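Local atomic coordinates of aminopeptidase YwaD (Bacillus subtilis, PDB entry 6HC6), a protein that catalyses the zinc-dependent hydrolytic release of N-terminal amino acids, among them arginine, lysine and leucine, from peptides. Residues Q112-S117 against M185-S190; H241-Y246 against S282-R287; A293-L298 against I450-K455. One frame throughout, in Å; residues are numbered along the deposited sequence.

Interaction 1 of 3, residues Q112-S117 against M185-S190; sequences QAASGS and MTPNLS
Ala114 and Leu189 meet where a type II beta turn, Ala114 to Ser117, leaves strand 107-113 and lies against a loop of the PA domain, residues 185-190. The contact ties the end of that strand to the loop, and the side chain of Thr186 is about 10 Å from a bound zinc ion. The apolar contacts centre on the methyl of Ala114: Leu189 CD1 lies 3.7 Å from Ala114 CB, and Pro187 CG comes within 3.8 Å of the same atom. A small residue suits this place, since Ala114 CB also sits 3.2 Å from Pro187 O. Leu189 CD1 also lies near Ser115 O and Ser117 CB, and this one methyl touches three residues of the turn. Gly116, with phi +88°, takes the turn position where a side chain would press on the preceding carbonyl.

Polar contacts across the gap are few. The hydroxyl of Thr186 gives Gln112 OE1 a weak hydrogen bond, OG1 to OE1 3.0 Å; the Gln112 chain bends at chi2 (-92°), which sets CD, and OE1 beyond it meets the hydroxyl. A water takes the N-H of Leu189 and donates to Ser115 O, bridging the two backbones. Val198 of strand 198-201 touches both Ala114 and Pro187.

Within the turn, Ala114 O accepts twice, from Ser117 N and from Ser117 OG, the hydroxyl lying in the carbonyl plane on a lone pair, 2.7 Å from Ala114 O.

Interaction 2 of 3, residues H241-Y246 against S282-R287; sequences HPDIVY and SDKEIR
Ile244 and Arg287 carry the closely fitted part of this contact, between two neighbouring parallel strands of a beta-alpha-beta unit. The backbones are joined by three hydrogen bonds: Glu285 N to Asp243 O, Val245 N to Glu285 O and Arg287 N to Val245 O, the last 2.8 Å long and nearly straight at 170°.

On the face of the sheet bearing Ile244, Glu285, Tyr246 and Arg287, the arginine chain runs extended from CG to NE. Ile244 CD1 lies over one face of its guanidinium, 3.6 Å from Arg287 NH2, while Ile244 CG2 covers the rim of one face of the Tyr246 ring; a branched residue can serve both neighbours. The ring and guanidinium planes stand 84° apart, with Tyr246 CE1 3.8 Å from Arg287 CD. Arg287 NE and NH2 both grip Glu285 OE1, the nearer bond, NE to OE1, being 2.7 Å; they meet the oxygen from above the carboxylate plane. An alanine in place of Arg287 would probably leave Glu285 OE1 without these two donors and open a gap beside Ile244 and Tyr246.

Just before the two strands, the edge formed by Asp243 and Lys284 is looser and partly exposed. Lys284 NZ reaches Asp243 OD2 at 3.3 Å, a weak bond within a salt bridge, and has a stronger partner in Glu317. Here a water also joins Asp243 N to Asp283 O.

Helix 260-277 connects the two strands. Strand 316-322 pairs with the far side of strand 244-250, and strand 226-234 with that of 285-291; Val430 of helix 412-430 packs on Val245 and Ile286.

Interaction 3 of 3, residues A293-L298 against I450-K455; sequences AEELGL and IFEDIK. With ZN (zinc ion), chain E.
Glu294, Glu295 and Glu452 bring three carboxylates together at one of the two zinc ions of this M28 peptidase. Glu295 and Glu452 approach with their carboxylate planes 70° apart and share this ion. Glu295 binds it through both oxygens, OE2 at 2.2 Å from zinc, its chain bent at chi2 (-75°), whereas the Glu452 chain is extended beyond CG and offers OE1 alone, at 2.3 Å from zinc. The metal would offset the repulsion between Glu295 OE1 and Glu452 OE1, which are 3.1 Å apart. Glu294 crosses Glu452 at about a right angle, its OE1 2.8 Å from Glu452 OE2. A zinc-bound water donates to Glu294 OE2 and Glu452 OE2, an arrangement consistent with Glu294, from the second shell, orienting the water.

Away from the metal, the Phe451 ring brings CE2 to 3.6 Å from Gly297 CA, with Leu296 O at the ring edge. Gly297 suits this spot because a beta carbon would collide with that ring. Leu298 and Ile450 add an apolar contact, CD1 to CG2 3.9 Å, and a water links Glu295 O with Glu452 N.

Asp262 and His401 complete the shell of this zinc, and Tyr400 OH hydrogen-bonds Glu452 OE1. Residues 293-298 lie in the loop from strand 285-291 to helix 299-306, Leu298 being that helix's N-cap; helix 373-378 packs on Leu298, while residues 450-455 are the chain's C-terminal end, beyond helix 412-430.

The three contacts follow one another along the chain without overlap in their spans. Interactions 2 and 3 share strand 285-291 of the eight-stranded mixed sheet: 282-287 lies at its start, and 293-298 follows its end, with their centres about 29 Å apart. Interaction 1 lies at the other mixed sheet, where strand 107-113 ends against a loop of the PA domain, with its centre about 38 Å from that of interaction 2 but about 10 Å from that of interaction 3. There the two touch: Asn188 ND2 lies 3.0 Å from Glu452 O. The C-terminal segment 450-455 thus brings a zinc ligand to the peptidase domain while lying against the PA-domain loop.

Interaction 1 of 3, residues Q112-S117 against M185-S190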
# COMPACT_ATOMS: atom_id res chain seq x y z
N GLN A 112 -6.81 12.71 10.24
CA GLN A 112 -6.24 11.37 10.16
C GLN A 112 -5.00 11.36 11.03
O GLN A 112 -4.10 12.18 10.84
CB GLN A 112 -5.90 10.98 8.72
CG GLN A 112 -7.07 10.38 7.97
CD GLN A 112 -7.08 8.88 8.09
OE1 GLN A 112 -6.35 8.19 7.39
NE2 GLN A 112 -7.90 8.36 9.01
N ALA A 113 -4.96 10.44 11.99
CA ALA A 113 -3.87 10.39 12.94
C ALA A 113 -2.74 9.55 12.38
O ALA A 113 -2.96 8.57 11.66
CB ALA A 113 -4.34 9.81 14.28
N ALA A 114 -1.51 9.95 12.69
CA ALA A 114 -0.34 9.26 12.17
C ALA A 114 -0.08 8.00 13.00
O ALA A 114 0.02 8.06 14.22
CB ALA A 114 0.88 10.18 12.21
N SER A 115 0.02 6.87 12.32
CA SER A 115 0.45 5.65 12.98
C SER A 115 1.80 5.88 13.66
O SER A 115 2.70 6.51 13.09
CB SER A 115 0.53 4.51 11.97
OG SER A 115 0.93 3.30 12.59
N GLY A 116 1.92 5.41 14.89
CA GLY A 116 3.14 5.59 15.65
C GLY A 116 3.22 6.87 16.45
O GLY A 116 4.28 7.15 17.03
N SER A 117 2.15 7.67 16.50
CA SER A 117 2.14 8.85 17.34
C SER A 117 1.31 8.57 18.59
O SER A 117 0.72 7.50 18.75
CB SER A 117 1.64 10.08 16.58
OG SER A 117 0.29 9.94 16.18
N MET A 185 -5.29 14.59 4.96
CA MET A 185 -4.09 13.84 4.64
C MET A 185 -3.61 13.04 5.85
O MET A 185 -3.75 13.46 6.99
CB MET A 185 -2.98 14.81 4.21
CG MET A 185 -2.94 16.07 5.08
SD MET A 185 -1.30 16.73 5.52
CE MET A 185 -0.66 15.41 6.54
N THR A 186 -3.05 11.87 5.57
CA THR A 186 -2.40 11.08 6.62
C THR A 186 -0.95 11.55 6.77
O THR A 186 -0.20 11.53 5.79
CB THR A 186 -2.43 9.60 6.27
OG1 THR A 186 -3.79 9.18 6.07
CG2 THR A 186 -1.82 8.78 7.38
N PRO A 187 -0.54 12.01 7.95
CA PRO A 187 0.87 12.47 8.12
C PRO A 187 1.81 11.32 8.47
O PRO A 187 2.33 11.22 9.59
CB PRO A 187 0.74 13.50 9.25
CG PRO A 187 -0.40 12.99 10.08
CD PRO A 187 -1.37 12.32 9.13
N ASN A 188 2.05 10.46 7.48
CA ASN A 188 2.86 9.25 7.64
C ASN A 188 4.25 9.57 8.18
O ASN A 188 4.99 10.37 7.61
CB ASN A 188 2.96 8.54 6.28
CG ASN A 188 3.63 7.17 6.35
OD1 ASN A 188 4.53 6.92 7.16
ND2 ASN A 188 3.20 6.27 5.47
N LEU A 189 4.63 8.89 9.27
CA LEU A 189 5.86 9.19 9.98
C LEU A 189 7.04 8.30 9.56
O LEU A 189 8.03 8.21 10.29
CB LEU A 189 5.63 9.07 11.49
CG LEU A 189 4.65 10.12 12.03
CD1 LEU A 189 4.30 9.84 13.48
CD2 LEU A 189 5.26 11.52 11.90
N SER A 190 6.96 7.67 8.38
CA SER A 190 8.07 6.87 7.85
C SER A 190 8.50 5.78 8.83
O SER A 190 9.68 5.46 8.94
CB SER A 190 9.28 7.74 7.48
OG SER A 190 8.95 8.77 6.56
O HOH W 1 2.92 7.09 10.54

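Interaction 2 of 3, residues H241-Y246 against S282-R287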
# COMPACT_ATOMS: atom_id res chain seq x y z
N HIS A 241 12.72 -29.76 -3.24
CA HIS A 241 13.26 -28.41 -3.13
C HIS A 241 13.10 -27.58 -4.41
O HIS A 241 14.07 -27.06 -4.95
CB HIS A 241 14.73 -28.46 -2.72
CG HIS A 241 14.96 -29.08 -1.38
ND1 HIS A 241 15.47 -30.36 -1.23
CD2 HIS A 241 14.77 -28.61 -0.13
CE1 HIS A 241 15.57 -30.64 0.05
NE2 HIS A 241 15.16 -29.59 0.75
N PRO A 242 11.87 -27.41 -4.90
CA PRO A 242 11.67 -26.65 -6.14
C PRO A 242 11.99 -25.17 -5.99
O PRO A 242 11.94 -24.60 -4.90
CB PRO A 242 10.18 -26.86 -6.44
CG PRO A 242 9.56 -27.10 -5.10
CD PRO A 242 10.59 -27.87 -4.32
N ASP A 243 12.32 -24.55 -7.13
CA ASP A 243 12.43 -23.09 -7.18
C ASP A 243 11.07 -22.47 -6.87
O ASP A 243 10.03 -22.99 -7.29
CB ASP A 243 12.91 -22.64 -8.55
CG ASP A 243 14.34 -23.07 -8.85
OD1 ASP A 243 15.11 -23.31 -7.90
OD2 ASP A 243 14.68 -23.20 -10.05
N ILE A 244 11.07 -21.36 -6.13
CA ILE A 244 9.83 -20.71 -5.70
C ILE A 244 9.60 -19.45 -6.52
O ILE A 244 10.50 -18.61 -6.66
CB ILE A 244 9.86 -20.36 -4.21
CG1 ILE A 244 10.06 -21.61 -3.37
CG2 ILE A 244 8.55 -19.73 -3.80
CD1 ILE A 244 10.63 -21.30 -2.01
N VAL A 245 8.37 -19.30 -7.03
CA VAL A 245 7.92 -18.11 -7.73
C VAL A 245 6.78 -17.50 -6.92
O VAL A 245 5.87 -18.23 -6.50
CB VAL A 245 7.46 -18.46 -9.16
CG1 VAL A 245 6.74 -17.28 -9.85
CG2 VAL A 245 8.64 -18.97 -9.99
N TYR A 246 6.86 -16.21 -6.64
CA TYR A 246 5.86 -15.52 -5.83
C TYR A 246 5.03 -14.59 -6.71
O TYR A 246 5.59 -13.77 -7.45
CB TYR A 246 6.53 -14.71 -4.72
CG TYR A 246 7.47 -15.49 -3.82
CD1 TYR A 246 7.03 -16.02 -2.61
CD2 TYR A 246 8.81 -15.66 -4.16
CE1 TYR A 246 7.88 -16.70 -1.78
CE2 TYR A 246 9.67 -16.33 -3.32
CZ TYR A 246 9.19 -16.86 -2.14
OH TYR A 246 10.03 -17.55 -1.30
N SER A 282 3.95 -27.42 -13.92
CA SER A 282 5.16 -26.67 -13.63
C SER A 282 5.98 -27.40 -12.58
O SER A 282 5.43 -28.04 -11.68
CB SER A 282 4.85 -25.25 -13.15
OG SER A 282 6.02 -24.61 -12.68
N ASP A 283 7.30 -27.27 -12.69
CA ASP A 283 8.23 -27.77 -11.69
C ASP A 283 8.59 -26.71 -10.65
O ASP A 283 9.33 -27.01 -9.70
CB ASP A 283 9.51 -28.29 -12.35
CG ASP A 283 9.26 -29.56 -13.18
OD1 ASP A 283 8.33 -30.32 -12.85
OD2 ASP A 283 10.02 -29.78 -14.15
N LYS A 284 8.09 -25.49 -10.81
CA LYS A 284 8.25 -24.47 -9.79
C LYS A 284 7.17 -24.61 -8.73
O LYS A 284 6.06 -25.08 -8.99
CB LYS A 284 8.17 -23.07 -10.40
CG LYS A 284 8.94 -22.90 -11.69
CD LYS A 284 10.43 -22.81 -11.43
CE LYS A 284 11.18 -22.46 -12.71
NZ LYS A 284 12.65 -22.44 -12.52
N GLU A 285 7.51 -24.17 -7.52
CA GLU A 285 6.52 -23.96 -6.47
C GLU A 285 6.01 -22.53 -6.60
O GLU A 285 6.79 -21.58 -6.49
CB GLU A 285 7.12 -24.20 -5.09
CG GLU A 285 6.13 -23.93 -3.96
CD GLU A 285 6.70 -24.22 -2.59
OE1 GLU A 285 6.20 -23.64 -1.59
OE2 GLU A 285 7.64 -25.02 -2.50
N ILE A 286 4.72 -22.36 -6.86
CA ILE A 286 4.16 -21.03 -7.07
C ILE A 286 3.35 -20.65 -5.85
O ILE A 286 2.40 -21.34 -5.47
CB ILE A 286 3.31 -20.96 -8.34
CG1 ILE A 286 4.09 -21.53 -9.52
CG2 ILE A 286 2.93 -19.51 -8.61
CD1 ILE A 286 3.26 -21.67 -10.79
N ARG A 287 3.72 -19.54 -5.22
CA ARG A 287 3.03 -19.04 -4.04
C ARG A 287 2.27 -17.78 -4.44
O ARG A 287 2.88 -16.76 -4.81
CB ARG A 287 4.01 -18.77 -2.92
CG ARG A 287 4.84 -19.99 -2.58
CD ARG A 287 5.64 -19.78 -1.32
NE ARG A 287 6.41 -20.98 -0.99
CZ ARG A 287 7.32 -21.05 -0.03
NH1 ARG A 287 7.58 -19.98 0.72
NH2 ARG A 287 7.97 -22.18 0.19
O HOH W 2 11.95 -26.19 -9.52

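Interaction 3 of 3, residues A293-L298 against I450-K455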
# COMPACT_ATOMS: atom_id res chain seq x y z
N ALA A 293 -1.85 -5.20 5.32
CA ALA A 293 -1.15 -4.09 5.99
C ALA A 293 -0.00 -3.51 5.15
O ALA A 293 1.00 -3.03 5.69
CB ALA A 293 -0.61 -4.51 7.37
N GLU A 294 -0.13 -3.50 3.83
CA GLU A 294 0.89 -2.84 3.02
C GLU A 294 0.90 -1.33 3.22
O GLU A 294 1.95 -0.69 3.10
CB GLU A 294 0.67 -3.16 1.55
CG GLU A 294 1.72 -2.61 0.58
CD GLU A 294 1.52 -1.16 0.19
OE1 GLU A 294 2.51 -0.53 -0.24
OE2 GLU A 294 0.39 -0.64 0.34
N GLU A 295 -0.27 -0.73 3.47
CA GLU A 295 -0.34 0.72 3.48
C GLU A 295 0.33 1.31 4.71
O GLU A 295 0.59 2.51 4.73
CB GLU A 295 -1.80 1.20 3.38
CG GLU A 295 -2.54 0.80 2.08
CD GLU A 295 -2.11 1.62 0.84
OE1 GLU A 295 -1.12 2.37 0.89
OE2 GLU A 295 -2.79 1.49 -0.20
N LEU A 296 0.63 0.48 5.70
CA LEU A 296 1.32 0.92 6.90
C LEU A 296 2.83 0.81 6.76
O LEU A 296 3.54 1.08 7.73
CB LEU A 296 0.86 0.10 8.10
CG LEU A 296 -0.60 0.28 8.49
CD1 LEU A 296 -0.87 -0.58 9.72
CD2 LEU A 296 -0.84 1.75 8.83
N GLY A 297 3.33 0.40 5.60
CA GLY A 297 4.76 0.29 5.41
C GLY A 297 5.20 -1.14 5.10
O GLY A 297 6.21 -1.61 5.64
N LEU A 298 4.46 -1.83 4.23
CA LEU A 298 4.84 -3.16 3.77
C LEU A 298 4.88 -4.16 4.92
O LEU A 298 5.73 -5.04 4.96
CB LEU A 298 6.20 -3.13 3.06
CG LEU A 298 6.46 -1.96 2.12
CD1 LEU A 298 7.79 -2.13 1.38
CD2 LEU A 298 5.28 -1.83 1.14
N ILE A 450 10.00 2.66 0.86
CA ILE A 450 9.19 1.74 1.65
C ILE A 450 7.78 2.27 1.82
O ILE A 450 6.80 1.55 1.58
CB ILE A 450 9.84 1.47 3.02
CG1 ILE A 450 11.15 0.71 2.83
CG2 ILE A 450 8.86 0.68 3.90
CD1 ILE A 450 11.98 0.61 4.07
N PHE A 451 7.65 3.52 2.22
CA PHE A 451 6.36 4.10 2.59
C PHE A 451 5.77 4.91 1.44
O PHE A 451 6.47 5.29 0.49
CB PHE A 451 6.51 4.97 3.84
CG PHE A 451 7.08 4.23 5.01
CD1 PHE A 451 8.45 4.20 5.23
CD2 PHE A 451 6.24 3.55 5.88
CE1 PHE A 451 8.97 3.51 6.30
CE2 PHE A 451 6.77 2.85 6.96
CZ PHE A 451 8.13 2.83 7.16
N GLU A 452 4.47 5.15 1.52
CA GLU A 452 3.74 6.03 0.63
C GLU A 452 3.32 7.28 1.40
O GLU A 452 3.04 7.20 2.60
CB GLU A 452 2.50 5.33 0.05
CG GLU A 452 2.86 4.03 -0.68
CD GLU A 452 1.65 3.20 -1.09
OE1 GLU A 452 0.55 3.75 -1.34
OE2 GLU A 452 1.82 1.96 -1.21
N ASP A 453 3.31 8.42 0.71
CA ASP A 453 2.82 9.68 1.28
C ASP A 453 3.54 10.04 2.58
O ASP A 453 2.93 10.19 3.63
CB ASP A 453 1.30 9.60 1.53
CG ASP A 453 0.48 9.49 0.26
OD1 ASP A 453 1.02 9.77 -0.84
OD2 ASP A 453 -0.71 9.13 0.36
N ILE A 454 4.87 10.20 2.50
CA ILE A 454 5.63 10.60 3.68
C ILE A 454 5.97 12.09 3.69
O ILE A 454 6.62 12.55 4.63
CB ILE A 454 6.92 9.77 3.86
CG1 ILE A 454 7.86 9.92 2.67
CG2 ILE A 454 6.58 8.33 4.12
CD1 ILE A 454 9.19 9.23 2.88
N LYS A 455 5.57 12.83 2.67
CA LYS A 455 5.73 14.28 2.67
C LYS A 455 4.66 14.91 1.79
O LYS A 455 4.47 16.14 1.81
CB LYS A 455 7.13 14.69 2.21
CG LYS A 455 7.42 14.34 0.76
CD LYS A 455 8.82 14.76 0.36
CE LYS A 455 8.98 16.27 0.36
NZ LYS A 455 10.39 16.70 0.12
OXT LYS A 455 3.97 14.21 1.04
ZN ZN E . -1.51 2.80 -1.38
O HOH W 3 -0.31 0.88 -1.81
O HOH W 4 4.11 1.27 2.12
O HOH W 5 3.21 3.56 3.49